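Local coordinates for uncharacterized protein (Parabacteroides merdae ATCC 43184, PDB 5BMT) that is of unknown function but probably combines an OB-like domain with a second beta domain of immunoglobulin-like fold, at residues K209-F214 against T219-W224; S91-M96 against C160-K165; P124-V129 against N135-S140. All blocks are in the same frame, centred on the assembly; numbering follows the deposited sequence. Where two conformers were deposited one is given.

Interaction 1 (K209-F214 against T219-W224); sequences KYPLTF and TKIATW
A beta hairpin carries this contact, and two classic beta bulges meet at the antiparallel hydrogen-bonded pair Thr-213 and Thr-223. In the first bulge, Thr-223 O accepts from two successive amides, Leu-212 N at 2.9 Å and Thr-213 N at 3.3 Å. Both come from the same face of the carbonyl plane. In the second, Thr-213 O takes Ala-222 N at 2.8 Å and, more weakly, Thr-223 N. The two threonines also join through their hydroxyls, with OG1 of Thr-213 2.7 Å from OG1 of Thr-223. Each OG1 sits between its backbone N and carbonyl carbon (chi1 66° and 68°), which turns both hydroxyls inward to meet.

On the other side of the hairpin, Lys-209 brings the end of its chain, CE and NZ, over one face of the Trp-224 ring. Its CE is 3.7 Å from the centroid of the six-membered ring. NZ stands 4.7 Å from that centroid, 5° off the normal, a cation-pi contact. Ile-221 CG2 lies over the opposite face, toward its rim. Ile-221 CD1 also touches Phe-214 CE1 at 3.5 Å and Pro-211 CB at 3.7 Å. Classic bulges such as these accentuate the twist of an antiparallel hairpin.

Interaction 2 (S91-M96 against C160-K165); sequences SPLDSM and CLRAQK
Arg-162 anchors the loop 91-96 to strand 153-167 of the beta sheet, at the protein surface, by gripping the backbone carbonyls of Asp-94 and Met-96. The loop follows strand 85-89. It carries an Asx turn, which shapes the backbone between the two carbonyls.

Hydrogen bonds dominate the contact. Arg-162 NH1 donates to Asp-94 O at 2.8 Å. The donor lies nearly along the C=O axis, and the bond is close to straight at 162°. Arg-162 NH2 donates to Met-96 O, also at 2.8 Å, but this bond is more bent at 141° and the nitrogen stands above the carbonyl plane. Both oxygens lie near the guanidinium plane, at its edge. The two bonds therefore fix the rotation of the group. A bend at chi3 (72°) in an otherwise extended chain turns the guanidinium to the loop. Within the loop, Met-96 N donates to Asp-94 OD1 at 3.1 Å and closes the Asx turn.

Charge plays a second part. Glu-101 forms a salt bridge with Arg-162 NE, so the buried guanidinium has an acidic partner outside the loop. The carboxylate of Asp-94 is not in contact with it: OD1 is 5.7 Å from Arg-162 NH1. The opposite charges may still attract weakly.

Between loop and strand, van der Waals contact is slight; the hairpin residues Pro-211, Ile-221 and Trp-224 also touch Arg-162. From the loop comes Leu-93, whose CB rests 3.6 Å from Arg-162 NH1, with its CD1 at 4.1 Å from the same nitrogen.

Interaction 3 (P124-V129 against N135-S140); sequences PTFTSV and NTYIMS
The phenolic OH of Tyr-137 is gripped by two polar groups and pressed by the ring of Phe-126. The site lies in the interior of the beta domain, whose fold is probably immunoglobulin-like. Asn-135 ND2 donates to the phenolic oxygen at 3.1 Å, in a nearly straight bond of 169°. The other polar partner is Asp-179 OD2, from strand 173-184. Two hydrogen bonds thus hold a buried hydroxyl and fix where the tyrosine ring ends. Gln-133 in turn holds Asn-135 OD1, so the amide that positions the tyrosine is itself positioned.

Strands 124-126 and 135-140 are not neighbours in the sheet. Their axes pass 11.1 Å apart and their side chains meet across the interior. The chain turns a corner at Thr-127, just after Phe-126.

Phe-126 and Tyr-137 approach from facing strands. Tyr-137 OH lies near the plane of the Phe-126 ring, 3.4 Å from its CZ. Phe-126 CZ likewise lies near the plane of the Tyr-137 ring. Each ring meets the other at its edge, and CZ of Phe-126 is 4.0 Å from CE1 of Tyr-137. The Asn-135 amide is also close: ND2 is 3.2 Å from Phe-126 CZ. The amide and phenyl planes are 63° apart. Tyr-137 sets off toward strand 124-126, and with CG anti to its carbonyl carbon (chi1 -62°) the ring carries its OH to Phe-126.

Pro-124 adds apolar packing. It approaches the tyrosine obliquely, while Leu-161 and Ala-163 of strand 153-167 touch the same tyrosine. The proline puts its CG 3.6 Å from Tyr-137 CE1 and 3.7 Å from Tyr-137 CZ.

All three contacts lie in the second beta domain and reach the same mixed sheet. Strand 153-167, in interaction 2, runs between strand 134-140 of interaction 3 and strand 203-214 of interaction 1. The centres of interactions 1 and 2 are about 9 Å apart, those of 2 and 3 about 10 Å, and those of 1 and 3 about 12 Å. Along the chain, both segments of interaction 3 fall between the two of interaction 2, and interaction 1 follows both. Ser-95 O probably accepts from Ile-221 N, so the surface loop bridges strand 153-167 and the hairpin. Interaction 3 lies deepest, in the domain interior.

Interaction 1 (K209-F214 against T219-W224)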
loop_
_atom_site.group_PDB
_atom_site.type_symbol
_atom_site.label_atom_id
_atom_site.label_comp_id
_atom_site.label_asym_id
_atom_site.label_seq_id
_atom_site.Cartn_x
_atom_site.Cartn_y
_atom_site.Cartn_z
ATOM N N LYS A 209 -4.766 6.609 -10.376
ATOM C CA LYS A 209 -5.275 7.919 -10.716
ATOM C C LYS A 209 -6.122 8.453 -9.554
ATOM O O LYS A 209 -6.676 7.690 -8.748
ATOM C CB LYS A 209 -6.024 7.884 -12.033
ATOM C CG LYS A 209 -7.408 7.348 -12.045
ATOM C CD LYS A 209 -8.036 7.779 -13.409
ATOM C CE LYS A 209 -9.537 7.880 -13.352
ATOM N NZ LYS A 209 -10.195 7.112 -14.446
ATOM N N TYR A 210 -6.182 9.765 -9.427
ATOM C CA TYR A 210 -6.911 10.374 -8.335
ATOM C C TYR A 210 -7.463 11.732 -8.766
ATOM O O TYR A 210 -6.904 12.352 -9.668
ATOM C CB TYR A 210 -5.974 10.555 -7.099
ATOM C CG TYR A 210 -4.709 11.343 -7.398
ATOM C CD1 TYR A 210 -4.696 12.733 -7.326
ATOM C CD2 TYR A 210 -3.531 10.696 -7.758
ATOM C CE1 TYR A 210 -3.540 13.459 -7.599
ATOM C CE2 TYR A 210 -2.365 11.409 -8.039
ATOM C CZ TYR A 210 -2.373 12.794 -7.953
ATOM O OH TYR A 210 -1.236 13.527 -8.214
ATOM N N PRO A 211 -8.513 12.234 -8.114
ATOM C CA PRO A 211 -9.066 13.546 -8.521
ATOM C C PRO A 211 -8.114 14.687 -8.157
ATOM O O PRO A 211 -7.693 14.823 -7.010
ATOM C CB PRO A 211 -10.375 13.651 -7.720
ATOM C CG PRO A 211 -10.710 12.262 -7.322
ATOM C CD PRO A 211 -9.358 11.582 -7.097
ATOM N N LEU A 212 -7.858 15.562 -9.138
ATOM C CA LEU A 212 -6.954 16.696 -8.967
ATOM C C LEU A 212 -7.741 18.003 -8.850
ATOM O O LEU A 212 -7.360 18.885 -8.071
ATOM C CB LEU A 212 -6.027 16.738 -10.180
ATOM C CG LEU A 212 -4.817 17.616 -10.118
ATOM C CD1 LEU A 212 -3.833 17.154 -8.956
ATOM C CD2 LEU A 212 -4.058 17.521 -11.452
ATOM N N THR A 213 -8.794 18.168 -9.665
ATOM C CA THR A 213 -9.628 19.373 -9.565
ATOM C C THR A 213 -11.087 19.014 -9.739
ATOM O O THR A 213 -11.400 18.019 -10.398
ATOM C CB THR A 213 -9.268 20.462 -10.614
ATOM O OG1 THR A 213 -9.575 19.999 -11.935
ATOM C CG2 THR A 213 -7.824 20.965 -10.511
ATOM N N PHE A 214 -11.970 19.832 -9.185
ATOM C CA PHE A 214 -13.408 19.707 -9.427
ATOM C C PHE A 214 -13.825 20.666 -10.544
ATOM O O PHE A 214 -13.083 21.611 -10.883
ATOM C CB PHE A 214 -14.219 20.091 -8.172
ATOM C CG PHE A 214 -14.150 19.163 -6.990
ATOM C CD1 PHE A 214 -14.604 17.851 -7.088
ATOM C CD2 PHE A 214 -13.731 19.626 -5.752
ATOM C CE1 PHE A 214 -14.571 16.998 -5.980
ATOM C CE2 PHE A 214 -13.762 18.798 -4.633
ATOM C CZ PHE A 214 -14.147 17.480 -4.760
ATOM N N THR A 219 -19.509 19.399 -8.478
ATOM C CA THR A 219 -20.418 18.261 -8.670
ATOM C C THR A 219 -19.748 17.128 -9.469
ATOM O O THR A 219 -20.274 16.013 -9.520
ATOM C CB THR A 219 -21.711 18.694 -9.366
ATOM O OG1 THR A 219 -21.395 19.350 -10.596
ATOM C CG2 THR A 219 -22.585 19.579 -8.479
ATOM N N LYS A 220 -18.613 17.426 -10.136
ATOM C CA LYS A 220 -17.887 16.446 -10.942
ATOM C C LYS A 220 -16.397 16.631 -10.801
ATOM O O LYS A 220 -15.932 17.726 -10.471
ATOM C CB LYS A 220 -18.226 16.601 -12.437
ATOM C CG LYS A 220 -19.673 16.368 -12.836
ATOM C CD LYS A 220 -19.792 16.515 -14.352
ATOM C CE LYS A 220 -21.182 16.255 -14.872
ATOM N NZ LYS A 220 -21.193 16.119 -16.354
ATOM N N ILE A 221 -15.638 15.559 -11.081
ATOM C CA ILE A 221 -14.189 15.654 -11.151
ATOM C C ILE A 221 -13.851 16.213 -12.523
ATOM O O ILE A 221 -14.284 15.643 -13.535
ATOM C CB ILE A 221 -13.512 14.279 -10.923
ATOM C CG1 ILE A 221 -13.992 13.604 -9.617
ATOM C CG2 ILE A 221 -11.977 14.412 -10.996
ATOM C CD1 ILE A 221 -13.936 14.441 -8.343
ATOM N N ALA A 222 -13.073 17.312 -12.575
ATOM C CA ALA A 222 -12.694 17.924 -13.850
ATOM C C ALA A 222 -11.376 17.359 -14.385
ATOM O O ALA A 222 -11.254 17.139 -15.596
ATOM C CB ALA A 222 -12.585 19.434 -13.691
ATOM N N THR A 223 -10.346 17.228 -13.522
ATOM C CA THR A 223 -9.064 16.697 -13.965
ATOM C C THR A 223 -8.553 15.660 -12.973
ATOM O O THR A 223 -8.924 15.679 -11.790
ATOM C CB THR A 223 -7.991 17.782 -14.189
ATOM O OG1 THR A 223 -7.630 18.352 -12.923
ATOM C CG2 THR A 223 -8.425 18.868 -15.182
ATOM N N TRP A 224 -7.670 14.808 -13.456
ATOM C CA TRP A 224 -7.098 13.714 -12.665
ATOM C C TRP A 224 -5.596 13.787 -12.645
ATOM O O TRP A 224 -4.970 14.222 -13.631
ATOM C CB TRP A 224 -7.504 12.369 -13.302
ATOM C CG TRP A 224 -8.987 12.169 -13.416
ATOM C CD1 TRP A 224 -9.814 12.657 -14.392
ATOM C CD2 TRP A 224 -9.824 11.511 -12.467
ATOM N NE1 TRP A 224 -11.111 12.264 -14.148
ATOM C CE2 TRP A 224 -11.143 11.550 -12.974
ATOM C CE3 TRP A 224 -9.575 10.818 -11.264
ATOM C CZ2 TRP A 224 -12.216 10.971 -12.293
ATOM C CZ3 TRP A 224 -10.645 10.248 -10.591
ATOM C CH2 TRP A 224 -11.943 10.326 -11.107
#

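Interaction 2 (S91-M96 against C160-K165)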
loop_
_atom_site.group_PDB
_atom_site.type_symbol
_atom_site.label_atom_id
_atom_site.label_comp_id
_atom_site.label_asym_id
_atom_site.label_seq_id
_atom_site.Cartn_x
_atom_site.Cartn_y
_atom_site.Cartn_z
ATOM N N SER A 91 -15.860 -2.233 -9.221
ATOM C CA SER A 91 -17.027 -1.486 -9.720
ATOM C C SER A 91 -16.542 -0.083 -10.083
ATOM O O SER A 91 -16.474 0.776 -9.218
ATOM C CB SER A 91 -18.133 -1.411 -8.655
ATOM O OG SER A 91 -18.664 -2.654 -8.207
ATOM N N PRO A 92 -16.195 0.170 -11.346
ATOM C CA PRO A 92 -15.686 1.511 -11.708
ATOM C C PRO A 92 -16.741 2.600 -11.537
ATOM O O PRO A 92 -17.948 2.356 -11.659
ATOM C CB PRO A 92 -15.246 1.348 -13.164
ATOM C CG PRO A 92 -15.987 0.171 -13.664
ATOM C CD PRO A 92 -16.203 -0.746 -12.502
ATOM N N LEU A 93 -16.266 3.788 -11.140
ATOM C CA LEU A 93 -17.097 4.962 -10.886
ATOM C C LEU A 93 -17.000 5.952 -12.026
ATOM O O LEU A 93 -16.019 5.928 -12.757
ATOM C CB LEU A 93 -16.615 5.646 -9.595
ATOM C CG LEU A 93 -16.680 4.782 -8.318
ATOM C CD1 LEU A 93 -16.014 5.494 -7.135
ATOM C CD2 LEU A 93 -18.095 4.428 -7.991
ATOM N N ASP A 94 -18.002 6.814 -12.173
ATOM C CA ASP A 94 -17.941 7.849 -13.207
ATOM C C ASP A 94 -17.380 9.160 -12.581
ATOM O O ASP A 94 -16.941 9.156 -11.421
ATOM C CB ASP A 94 -19.311 8.049 -13.895
ATOM C CG ASP A 94 -20.451 8.512 -13.002
ATOM O OD1 ASP A 94 -20.176 9.001 -11.887
ATOM O OD2 ASP A 94 -21.624 8.401 -13.431
ATOM N N SER A 95 -17.397 10.263 -13.358
ATOM C CA SER A 95 -16.850 11.557 -12.941
ATOM C C SER A 95 -17.707 12.292 -11.911
ATOM O O SER A 95 -17.254 13.307 -11.379
ATOM C CB SER A 95 -16.623 12.451 -14.153
ATOM O OG SER A 95 -15.575 11.920 -14.944
HETATM N N MSE A 96 -18.928 11.806 -11.605
HETATM C CA MSE A 96 -19.736 12.496 -10.597
HETATM C C MSE A 96 -19.032 12.499 -9.242
HETATM O O MSE A 96 -18.534 11.449 -8.813
HETATM C CB MSE A 96 -21.121 11.862 -10.446
HETATM C CG MSE A 96 -21.960 11.885 -11.734
HETATM SE SE MSE A 96 -22.261 13.680 -12.500
HETATM C CE MSE A 96 -23.016 14.598 -10.893
ATOM N N CYS A 160 -7.962 3.440 -9.485
ATOM C CA CYS A 160 -8.421 4.760 -9.110
ATOM C C CYS A 160 -8.611 4.861 -7.605
ATOM O O CYS A 160 -9.229 3.997 -6.994
ATOM C CB CYS A 160 -9.710 5.095 -9.843
ATOM S SG CYS A 160 -10.417 6.678 -9.357
ATOM N N LEU A 161 -8.085 5.949 -7.004
ATOM C CA LEU A 161 -8.247 6.172 -5.567
ATOM C C LEU A 161 -9.042 7.440 -5.359
ATOM O O LEU A 161 -8.680 8.505 -5.904
ATOM C CB LEU A 161 -6.913 6.282 -4.830
ATOM C CG LEU A 161 -7.029 6.467 -3.301
ATOM C CD1 LEU A 161 -7.640 5.244 -2.622
ATOM C CD2 LEU A 161 -5.672 6.747 -2.697
ATOM N N ARG A 162 -10.162 7.316 -4.619
ATOM C CA ARG A 162 -10.974 8.455 -4.249
ATOM C C ARG A 162 -11.192 8.467 -2.744
ATOM O O ARG A 162 -11.067 7.426 -2.081
ATOM C CB ARG A 162 -12.283 8.478 -5.042
ATOM C CG ARG A 162 -11.907 8.740 -6.514
ATOM C CD ARG A 162 -12.999 8.544 -7.516
ATOM N NE ARG A 162 -13.987 9.609 -7.431
ATOM C CZ ARG A 162 -15.018 9.728 -8.261
ATOM N NH1 ARG A 162 -15.163 8.883 -9.274
ATOM N NH2 ARG A 162 -15.878 10.723 -8.117
ATOM N N ALA A 163 -11.443 9.648 -2.207
ATOM C CA ALA A 163 -11.577 9.844 -0.763
ATOM C C ALA A 163 -12.825 10.611 -0.405
ATOM O O ALA A 163 -13.198 11.540 -1.136
ATOM C CB ALA A 163 -10.382 10.624 -0.241
ATOM N N GLN A 164 -13.385 10.283 0.758
ATOM C CA GLN A 164 -14.507 11.032 1.335
ATOM C C GLN A 164 -14.122 11.482 2.725
ATOM O O GLN A 164 -13.517 10.705 3.468
ATOM C CB GLN A 164 -15.795 10.197 1.420
ATOM C CG GLN A 164 -16.390 9.834 0.059
ATOM C CD GLN A 164 -17.523 8.846 0.240
ATOM O OE1 GLN A 164 -17.311 7.680 0.582
ATOM N NE2 GLN A 164 -18.755 9.292 0.029
ATOM N N LYS A 165 -14.481 12.719 3.096
ATOM C CA LYS A 165 -14.227 13.181 4.458
ATOM C C LYS A 165 -15.264 12.537 5.384
ATOM O O LYS A 165 -16.463 12.586 5.071
ATOM C CB LYS A 165 -14.287 14.720 4.544
ATOM C CG LYS A 165 -13.639 15.281 5.819
ATOM C CD LYS A 165 -13.917 16.783 6.025
ATOM C CE LYS A 165 -13.386 17.671 4.934
ATOM N NZ LYS A 165 -13.654 19.110 5.238
#

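Interaction 3 (P124-V129 against N135-S140)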
loop_
_atom_site.group_PDB
_atom_site.type_symbol
_atom_site.label_atom_id
_atom_site.label_comp_id
_atom_site.label_asym_id
_atom_site.label_seq_id
_atom_site.Cartn_x
_atom_site.Cartn_y
_atom_site.Cartn_z
ATOM N N PRO A 124 -2.198 8.316 -0.139
ATOM C CA PRO A 124 -2.916 9.510 -0.615
ATOM C C PRO A 124 -2.348 10.724 0.094
ATOM O O PRO A 124 -2.059 10.672 1.318
ATOM C CB PRO A 124 -4.371 9.260 -0.218
ATOM C CG PRO A 124 -4.335 8.200 0.824
ATOM C CD PRO A 124 -3.084 7.397 0.611
ATOM N N THR A 125 -2.155 11.806 -0.667
ATOM C CA THR A 125 -1.615 13.062 -0.168
ATOM C C THR A 125 -2.657 14.139 -0.396
ATOM O O THR A 125 -3.427 14.037 -1.365
ATOM C CB THR A 125 -0.285 13.358 -0.874
ATOM O OG1 THR A 125 0.524 12.177 -0.818
ATOM C CG2 THR A 125 0.472 14.529 -0.255
ATOM N N PHE A 126 -2.684 15.152 0.482
ATOM C CA PHE A 126 -3.629 16.241 0.402
ATOM C C PHE A 126 -2.942 17.570 0.492
ATOM O O PHE A 126 -2.080 17.759 1.360
ATOM C CB PHE A 126 -4.644 16.137 1.553
ATOM C CG PHE A 126 -5.431 14.854 1.531
ATOM C CD1 PHE A 126 -4.927 13.701 2.127
ATOM C CD2 PHE A 126 -6.627 14.768 0.830
ATOM C CE1 PHE A 126 -5.627 12.499 2.054
ATOM C CE2 PHE A 126 -7.321 13.559 0.749
ATOM C CZ PHE A 126 -6.795 12.427 1.341
ATOM N N THR A 127 -3.414 18.544 -0.307
ATOM C CA THR A 127 -2.919 19.928 -0.241
ATOM C C THR A 127 -3.028 20.416 1.204
ATOM O O THR A 127 -2.070 20.956 1.746
ATOM C CB THR A 127 -3.696 20.812 -1.217
ATOM O OG1 THR A 127 -3.523 20.310 -2.536
ATOM C CG2 THR A 127 -3.270 22.288 -1.143
ATOM N N SER A 128 -4.205 20.209 1.820
ATOM C CA SER A 128 -4.427 20.572 3.209
ATOM C C SER A 128 -5.456 19.678 3.839
ATOM O O SER A 128 -6.352 19.167 3.164
ATOM C CB SER A 128 -4.857 22.034 3.353
ATOM O OG SER A 128 -6.135 22.299 2.813
ATOM N N VAL A 129 -5.277 19.441 5.134
ATOM C CA VAL A 129 -6.246 18.757 5.991
ATOM C C VAL A 129 -6.304 19.500 7.304
ATOM O O VAL A 129 -5.397 20.286 7.617
ATOM C CB VAL A 129 -5.953 17.250 6.242
ATOM C CG1 VAL A 129 -5.870 16.441 4.944
ATOM C CG2 VAL A 129 -4.685 17.060 7.083
ATOM N N ASN A 135 -10.630 10.441 6.983
ATOM C CA ASN A 135 -11.149 10.146 5.658
ATOM C C ASN A 135 -11.395 8.672 5.510
ATOM O O ASN A 135 -10.755 7.864 6.205
ATOM C CB ASN A 135 -10.134 10.552 4.581
ATOM C CG ASN A 135 -9.596 11.946 4.668
ATOM O OD1 ASN A 135 -10.261 12.863 5.142
ATOM N ND2 ASN A 135 -8.463 12.170 4.029
ATOM N N THR A 136 -12.249 8.308 4.553
ATOM C CA THR A 136 -12.387 6.926 4.109
ATOM C C THR A 136 -12.151 6.937 2.606
ATOM O O THR A 136 -12.203 8.003 1.960
ATOM C CB THR A 136 -13.664 6.216 4.523
ATOM O OG1 THR A 136 -14.771 6.974 4.072
ATOM C CG2 THR A 136 -13.669 5.908 6.038
ATOM N N TYR A 137 -11.860 5.771 2.069
ATOM C CA TYR A 137 -11.412 5.664 0.697
ATOM C C TYR A 137 -12.099 4.592 -0.080
ATOM O O TYR A 137 -12.680 3.661 0.468
ATOM C CB TYR A 137 -9.888 5.332 0.698
ATOM C CG TYR A 137 -9.059 6.422 1.346
ATOM C CD1 TYR A 137 -8.584 7.499 0.600
ATOM C CD2 TYR A 137 -8.785 6.405 2.722
ATOM C CE1 TYR A 137 -7.888 8.545 1.202
ATOM C CE2 TYR A 137 -8.094 7.452 3.336
ATOM C CZ TYR A 137 -7.639 8.514 2.566
ATOM O OH TYR A 137 -6.966 9.568 3.155
ATOM N N ILE A 138 -12.005 4.728 -1.401
ATOM C CA ILE A 138 -12.452 3.720 -2.317
ATOM C C ILE A 138 -11.362 3.566 -3.368
ATOM O O ILE A 138 -10.983 4.544 -4.032
ATOM C CB ILE A 138 -13.866 3.998 -2.947
ATOM C CG1 ILE A 138 -14.198 3.013 -4.082
ATOM C CG2 ILE A 138 -14.009 5.424 -3.471
ATOM C CD1 ILE A 138 -14.710 1.843 -3.633
HETATM N N MSE A 139 -10.845 2.352 -3.494
HETATM C CA MSE A 139 -9.880 1.992 -4.522
HETATM C C MSE A 139 -10.631 1.115 -5.497
HETATM O O MSE A 139 -11.166 0.080 -5.095
HETATM C CB MSE A 139 -8.655 1.281 -3.918
HETATM C CG MSE A 139 -7.616 0.915 -4.960
HETATM SE SE MSE A 139 -6.568 2.413 -5.600
HETATM C CE MSE A 139 -4.849 2.027 -4.811
ATOM N N SER A 140 -10.726 1.545 -6.749
ATOM C CA SER A 140 -11.495 0.778 -7.697
ATOM C C SER A 140 -10.743 0.578 -8.987
ATOM O O SER A 140 -9.771 1.282 -9.266
ATOM C CB SER A 140 -12.830 1.483 -7.959
ATOM O OG SER A 140 -12.653 2.803 -8.464
#